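Local coordinates for protein nicotinamide riboside transporter PnuC (Neisseria mucosa ATCC 25996, PDB 4QTN) that probably carries nicotinamide riboside, a form of vitamin B3 and precursor of NAD, across the bacterial inner membrane, working as a homotrimer, at residues C[61-64]-C[65-69]; C[101-104]-C[105-109]. One frame throughout, in Å; residues are numbered along the deposited sequence.

Contact 1: C[61-64]-C[65-69]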
ATOM      1  N   LYS C  61      12.837  -6.679 -20.361  1.00 99.52           N
ATOM      2  CA  LYS C  61      13.392  -7.871 -21.043  1.00 99.33           C
ATOM      3  C   LYS C  61      12.379  -8.523 -21.983  1.00102.44           C
ATOM      4  O   LYS C  61      11.193  -8.646 -21.650  1.00105.20           O
ATOM      5  CB  LYS C  61      13.855  -8.896 -20.024  1.00 96.23           C
ATOM      6  CG  LYS C  61      15.018  -8.439 -19.185  1.00 99.67           C
ATOM      7  CD  LYS C  61      15.697  -9.609 -18.503  1.00100.58           C
ATOM      8  CE  LYS C  61      17.043  -9.189 -17.949  1.00106.06           C
ATOM      9  NZ  LYS C  61      18.137 -10.089 -18.418  1.00113.15           N
ATOM     10  N   ILE C  62      12.861  -8.988 -23.133  1.00104.06           N
ATOM     11  CA  ILE C  62      11.979  -9.481 -24.209  1.00104.95           C
ATOM     12  C   ILE C  62      11.392 -10.857 -23.934  1.00107.46           C
ATOM     13  O   ILE C  62      10.323 -11.205 -24.463  1.00110.25           O
ATOM     14  CB  ILE C  62      12.701  -9.525 -25.560  1.00105.10           C
ATOM     15  CG1 ILE C  62      11.725  -9.945 -26.654  1.00104.88           C
ATOM     16  CG2 ILE C  62      13.908 -10.463 -25.497  1.00104.09           C
ATOM     17  CD1 ILE C  62      11.785  -9.075 -27.874  1.00106.51           C
ATOM     18  N   SER C  63      12.102 -11.641 -23.123  1.00108.14           N
ATOM     19  CA  SER C  63      11.694 -13.007 -22.798  1.00110.75           C
ATOM     20  C   SER C  63      10.582 -13.043 -21.796  1.00106.26           C
ATOM     21  O   SER C  63      10.264 -14.095 -21.286  1.00111.52           O
ATOM     22  CB  SER C  63      12.862 -13.794 -22.230  1.00114.38           C
ATOM     23  OG  SER C  63      13.168 -13.337 -20.921  1.00109.47           O
ATOM     24  N   ASN C  64      10.027 -11.884 -21.470  1.00104.39           N
ATOM     25  CA  ASN C  64       8.817 -11.834 -20.675  1.00105.90           C
ATOM     26  C   ASN C  64       7.691 -12.557 -21.393  1.00106.70           C
ATOM     27  O   ASN C  64       6.883 -13.225 -20.763  1.00113.11           O
ATOM     28  CB  ASN C  64       8.412 -10.380 -20.354  1.00105.81           C
ATOM     29  CG  ASN C  64       7.415  -9.812 -21.353  1.00107.97           C
ATOM     30  OD1 ASN C  64       6.193 -10.004 -21.220  1.00109.86           O
ATOM     31  ND2 ASN C  64       7.925  -9.095 -22.353  1.00105.21           N
ATOM     32  N   TYR C  65       7.688 -12.473 -22.723  1.00109.58           N
ATOM     33  CA  TYR C  65       6.534 -12.900 -23.518  1.00116.02           C
ATOM     34  C   TYR C  65       6.284 -14.403 -23.503  1.00120.17           C
ATOM     35  O   TYR C  65       5.127 -14.844 -23.490  1.00124.84           O
ATOM     36  CB  TYR C  65       6.634 -12.390 -24.946  1.00117.56           C
ATOM     37  CG  TYR C  65       6.369 -10.911 -25.070  1.00115.63           C
ATOM     38  CD1 TYR C  65       5.122 -10.380 -24.765  1.00111.56           C
ATOM     39  CD2 TYR C  65       7.369 -10.044 -25.493  1.00114.67           C
ATOM     40  CE1 TYR C  65       4.879  -9.029 -24.879  1.00113.92           C
ATOM     41  CE2 TYR C  65       7.134  -8.691 -25.616  1.00113.83           C
ATOM     42  CZ  TYR C  65       5.890  -8.187 -25.309  1.00115.79           C
ATOM     43  OH  TYR C  65       5.657  -6.829 -25.422  1.00120.17           O
ATOM     44  N   LEU C  66       7.358 -15.188 -23.510  1.00118.18           N
ATOM     45  CA  LEU C  66       7.225 -16.625 -23.392  1.00123.69           C
ATOM     46  C   LEU C  66       6.561 -17.012 -22.065  1.00125.75           C
ATOM     47  O   LEU C  66       5.588 -17.775 -22.046  1.00132.58           O
ATOM     48  CB  LEU C  66       8.574 -17.307 -23.529  1.00126.99           C
ATOM     49  CG  LEU C  66       8.549 -18.796 -23.175  1.00133.42           C
ATOM     50  CD1 LEU C  66       7.481 -19.542 -23.975  1.00131.66           C
ATOM     51  CD2 LEU C  66       9.923 -19.420 -23.373  1.00136.76           C
ATOM     52  N   PHE C  67       7.092 -16.482 -20.963  1.00121.49           N
ATOM     53  CA  PHE C  67       6.474 -16.652 -19.643  1.00119.56           C
ATOM     54  C   PHE C  67       5.017 -16.225 -19.643  1.00117.15           C
ATOM     55  O   PHE C  67       4.154 -16.958 -19.174  1.00122.16           O
ATOM     56  CB  PHE C  67       7.242 -15.873 -18.571  1.00115.28           C
ATOM     57  CG  PHE C  67       8.602 -16.426 -18.284  1.00118.79           C
ATOM     58  CD1 PHE C  67       8.754 -17.586 -17.532  1.00121.97           C
ATOM     59  CD2 PHE C  67       9.737 -15.795 -18.776  1.00120.49           C
ATOM     60  CE1 PHE C  67      10.013 -18.103 -17.276  1.00122.57           C
ATOM     61  CE2 PHE C  67      11.003 -16.308 -18.525  1.00121.36           C
ATOM     62  CZ  PHE C  67      11.140 -17.464 -17.776  1.00124.24           C
ATOM     63  N   GLY C  68       4.751 -15.038 -20.175  1.00111.84           N
ATOM     64  CA  GLY C  68       3.397 -14.503 -20.216  1.00110.20           C
ATOM     65  C   GLY C  68       2.432 -15.460 -20.874  1.00115.17           C
ATOM     66  O   GLY C  68       1.318 -15.685 -20.372  1.00116.17           O
ATOM     67  N   LEU C  69       2.874 -16.051 -21.987  1.00116.47           N
ATOM     68  CA  LEU C  69       2.051 -16.977 -22.764  1.00121.34           C
ATOM     69  C   LEU C  69       1.528 -18.127 -21.909  1.00123.02           C
ATOM     70  O   LEU C  69       0.329 -18.407 -21.917  1.00124.97           O
ATOM     71  CB  LEU C  69       2.831 -17.511 -23.984  1.00125.42           C
ATOM     72  CG  LEU C  69       2.062 -18.207 -25.123  1.00127.52           C
ATOM     73  CD1 LEU C  69       1.862 -19.691 -24.837  1.00130.68           C
ATOM     74  CD2 LEU C  69       0.734 -17.517 -25.391  1.00127.86           C
TER
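The phenol ring of Y65 carries the side-chain amide of N64 over one face, with ND2 of N64 standing 3.3 Å above the plane of the Y65 ring, over its centre. The two side chains run side by side in the same direction, yet amide and ring are turned 52° against each other, so the amide nitrogen rests over the ring without the two planes stacking flat. ND2 of N64 also makes a weak hydrogen bond back to O of K61, at 3.4 Å, which loosely links the amide to the start of the turn. The F67 ring is met at its edge, near its own plane, by the carbonyl oxygens of S63 and N64. F67 reaches them because its CG stands beside the backbone N (chi1 -69°), leaning back along the helix toward its start.

The backbone shows how a helix is entered from a type I turn, here K61 to N64. N of Y65 gives O of I62 a weak hydrogen bond, long at 3.4 Å though almost straight, and N of G68 to O of N64, at 2.9 Å, is a regular helical bond. N64 itself touches the bound nicotinamide riboside. The turn follows helix 41-59 and opens helix 64-80; I62 leans on helix 4-12, Y65 on Q99 of helix 85-107 and M174 of helix 158-175, and F67 meets F56 of helix 41-59.

Contact 2: C[101-104]-C[105-109]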
ATOM      1  N   VAL C 101       2.069 -10.827 -30.783  1.00117.35           N
ATOM      2  CA  VAL C 101       2.035  -9.432 -31.237  1.00114.93           C
ATOM      3  C   VAL C 101       3.089  -8.584 -30.515  1.00115.03           C
ATOM      4  O   VAL C 101       3.904  -7.897 -31.157  1.00115.10           O
ATOM      5  CB  VAL C 101       0.653  -8.812 -30.973  1.00112.43           C
ATOM      6  CG1 VAL C 101       0.478  -7.551 -31.788  1.00110.76           C
ATOM      7  CG2 VAL C 101      -0.439  -9.813 -31.295  1.00115.91           C
ATOM      8  N   GLY C 102       3.046  -8.627 -29.182  1.00111.33           N
ATOM      9  CA  GLY C 102       4.052  -8.013 -28.334  1.00110.98           C
ATOM     10  C   GLY C 102       5.480  -8.414 -28.666  1.00117.14           C
ATOM     11  O   GLY C 102       6.344  -7.551 -28.834  1.00120.88           O
ATOM     12  N   PHE C 103       5.739  -9.720 -28.772  1.00116.44           N
ATOM     13  CA  PHE C 103       7.096 -10.188 -29.098  1.00113.93           C
ATOM     14  C   PHE C 103       7.572  -9.637 -30.436  1.00114.32           C
ATOM     15  O   PHE C 103       8.746  -9.299 -30.593  1.00108.22           O
ATOM     16  CB  PHE C 103       7.184 -11.712 -29.101  1.00115.13           C
ATOM     17  CG  PHE C 103       8.545 -12.230 -29.479  1.00119.12           C
ATOM     18  CD1 PHE C 103       9.679 -11.842 -28.756  1.00121.38           C
ATOM     19  CD2 PHE C 103       8.707 -13.073 -30.571  1.00120.68           C
ATOM     20  CE1 PHE C 103      10.941 -12.298 -29.107  1.00123.35           C
ATOM     21  CE2 PHE C 103       9.968 -13.533 -30.928  1.00124.50           C
ATOM     22  CZ  PHE C 103      11.087 -13.146 -30.192  1.00126.92           C
ATOM     23  N   ALA C 104       6.643  -9.555 -31.391  1.00115.98           N
ATOM     24  CA  ALA C 104       6.893  -8.957 -32.697  1.00115.53           C
ATOM     25  C   ALA C 104       7.441  -7.543 -32.564  1.00115.67           C
ATOM     26  O   ALA C 104       8.582  -7.279 -32.950  1.00119.76           O
ATOM     27  CB  ALA C 104       5.615  -8.956 -33.535  1.00117.49           C
HETATM   28  N   MSE C 105       6.636  -6.643 -31.989  1.00131.50           N
HETATM   29  CA  MSE C 105       6.936  -5.203 -32.007  1.00126.44           C
HETATM   30  C   MSE C 105       7.994  -4.802 -31.033  1.00119.20           C
HETATM   31  O   MSE C 105       8.700  -3.827 -31.264  1.00118.30           O
HETATM   32  CB  MSE C 105       5.725  -4.393 -31.660  1.00132.07           C
HETATM   33  CG  MSE C 105       4.590  -4.673 -32.592  1.00148.18           C
HETATM   34 SE   MSE C 105       3.051  -3.933 -31.664  1.00181.13          SE
HETATM   35  CE  MSE C 105       2.821  -5.335 -30.301  1.00170.04           C
ATOM     36  N   TRP C 106       8.083  -5.505 -29.906  1.00116.06           N
ATOM     37  CA  TRP C 106       9.201  -5.305 -28.994  1.00110.16           C
ATOM     38  C   TRP C 106      10.505  -5.729 -29.685  1.00112.22           C
ATOM     39  O   TRP C 106      11.475  -4.964 -29.709  1.00111.55           O
ATOM     40  CB  TRP C 106       8.998  -6.082 -27.694  1.00108.88           C
ATOM     41  CG  TRP C 106       8.373  -5.278 -26.549  1.00108.27           C
ATOM     42  CD1 TRP C 106       7.304  -4.427 -26.625  1.00110.82           C
ATOM     43  CD2 TRP C 106       8.742  -5.330 -25.161  1.00108.94           C
ATOM     44  NE1 TRP C 106       7.000  -3.927 -25.379  1.00110.68           N
ATOM     45  CE2 TRP C 106       7.865  -4.466 -24.462  1.00111.72           C
ATOM     46  CE3 TRP C 106       9.735  -6.019 -24.438  1.00105.58           C
ATOM     47  CZ2 TRP C 106       7.957  -4.264 -23.076  1.00112.78           C
ATOM     48  CZ3 TRP C 106       9.827  -5.814 -23.060  1.00104.79           C
ATOM     49  CH2 TRP C 106       8.940  -4.950 -22.396  1.00110.76           C
ATOM     50  N   ARG C 107      10.497  -6.924 -30.294  1.00115.22           N
ATOM     51  CA  ARG C 107      11.683  -7.485 -30.981  1.00116.53           C
ATOM     52  C   ARG C 107      12.417  -6.471 -31.839  1.00114.54           C
ATOM     53  O   ARG C 107      13.639  -6.491 -31.922  1.00121.00           O
ATOM     54  CB  ARG C 107      11.295  -8.695 -31.837  1.00128.75           C
ATOM     55  CG  ARG C 107      12.484  -9.541 -32.305  1.00136.19           C
ATOM     56  CD  ARG C 107      12.037 -10.693 -33.193  1.00147.34           C
ATOM     57  NE  ARG C 107      11.122 -10.241 -34.235  1.00154.58           N
ATOM     58  CZ  ARG C 107      10.409 -11.046 -35.012  1.00164.24           C
ATOM     59  NH1 ARG C 107       9.597 -10.532 -35.928  1.00166.08           N
ATOM     60  NH2 ARG C 107      10.503 -12.361 -34.876  1.00174.51           N
ATOM     61  N   LYS C 108      11.663  -5.589 -32.481  1.00112.64           N
ATOM     62  CA  LYS C 108      12.234  -4.581 -33.367  1.00111.97           C
ATOM     63  C   LYS C 108      12.946  -3.436 -32.641  1.00107.36           C
ATOM     64  O   LYS C 108      13.676  -2.694 -33.256  1.00106.56           O
ATOM     65  CB  LYS C 108      11.153  -4.018 -34.304  1.00116.98           C
ATOM     66  CG  LYS C 108      11.374  -4.312 -35.783  1.00124.47           C
ATOM     67  CD  LYS C 108      10.059  -4.454 -36.520  1.00128.70           C
ATOM     68  CE  LYS C 108       8.986  -3.561 -35.918  1.00128.57           C
ATOM     69  NZ  LYS C 108       7.642  -3.810 -36.524  1.00138.96           N
ATOM     70  N   HIS C 109      12.728  -3.300 -31.336  1.00111.26           N
ATOM     71  CA  HIS C 109      13.137  -2.074 -30.623  1.00118.39           C
ATOM     72  C   HIS C 109      13.944  -2.321 -29.350  1.00117.85           C
ATOM     73  O   HIS C 109      13.660  -1.740 -28.298  1.00116.74           O
ATOM     74  CB  HIS C 109      11.923  -1.176 -30.341  1.00119.32           C
ATOM     75  CG  HIS C 109      11.330  -0.573 -31.572  1.00128.18           C
ATOM     76  ND1 HIS C 109      10.300  -1.168 -32.270  1.00132.24           N
ATOM     77  CD2 HIS C 109      11.655   0.545 -32.263  1.00134.20           C
ATOM     78  CE1 HIS C 109      10.002  -0.431 -33.325  1.00137.77           C
ATOM     79  NE2 HIS C 109      10.810   0.613 -33.345  1.00143.32           N
TER
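W106 and G102 form the tight, buried side of this stretch, where N of W106 is hydrogen-bonded to O of G102 at 2.9 Å. The indole gives its NE1 hydrogen to O of M174 and meets the ring of Y65 edge to face. V101 lies at the exposed margin, although it packs against the selenomethionine M105 one helical turn on, their side chains side by side and pointing the same way. The methyl CE of M105 comes to 3.6 Å from CG1 of V101, brought back by a bend at the last torsion of the M105 chain (chi3 -75°). The backbone between them is regularly hydrogen-bonded, N of M105 meeting O of V101 at 3.1 Å, in the carbonyl plane.

Looser is the side where F103 and the exposed R107 meet. CD of R107 makes the nearest side-chain approach, 4.0 Å from CZ of F103, and the guanidinium end lies obliquely by CE2 of F103, its plane 62° from that of the ring and with CA of A104 over one face.

Toward H109 the chain turns out of the helix. ND1 of H109 donates to O of M105 at 3.3 Å, nearly straight at 173° and with the acceptor in the imidazole plane, while N of H109 bonds to O of W106. The imidazole thus supplies a donor to a carbonyl where regular backbone donors run out, at what is inferred to be the cytoplasmic end of a transmembrane helix.

Overall arrangement
Followed from the N terminus, the chain runs along helix 41-59, and contact 1 spans the end of the short loop after it and the first turn of helix 64-80. The chain crosses the membrane, turns, and returns along helix 85-107, whose end, on the side assigned to the cytoplasm, holds contact 2. The two are therefore in series, neither nested nor crossed, and one marks a helix beginning while the other marks a helix ending. Their centres lie 11 Å apart on the same side of the chain's centre, and they touch where CD1 of I62 packs against the backbone N of R107. Together they join successive helices beside the nicotinamide riboside pocket, to which contact 1 supplies N64.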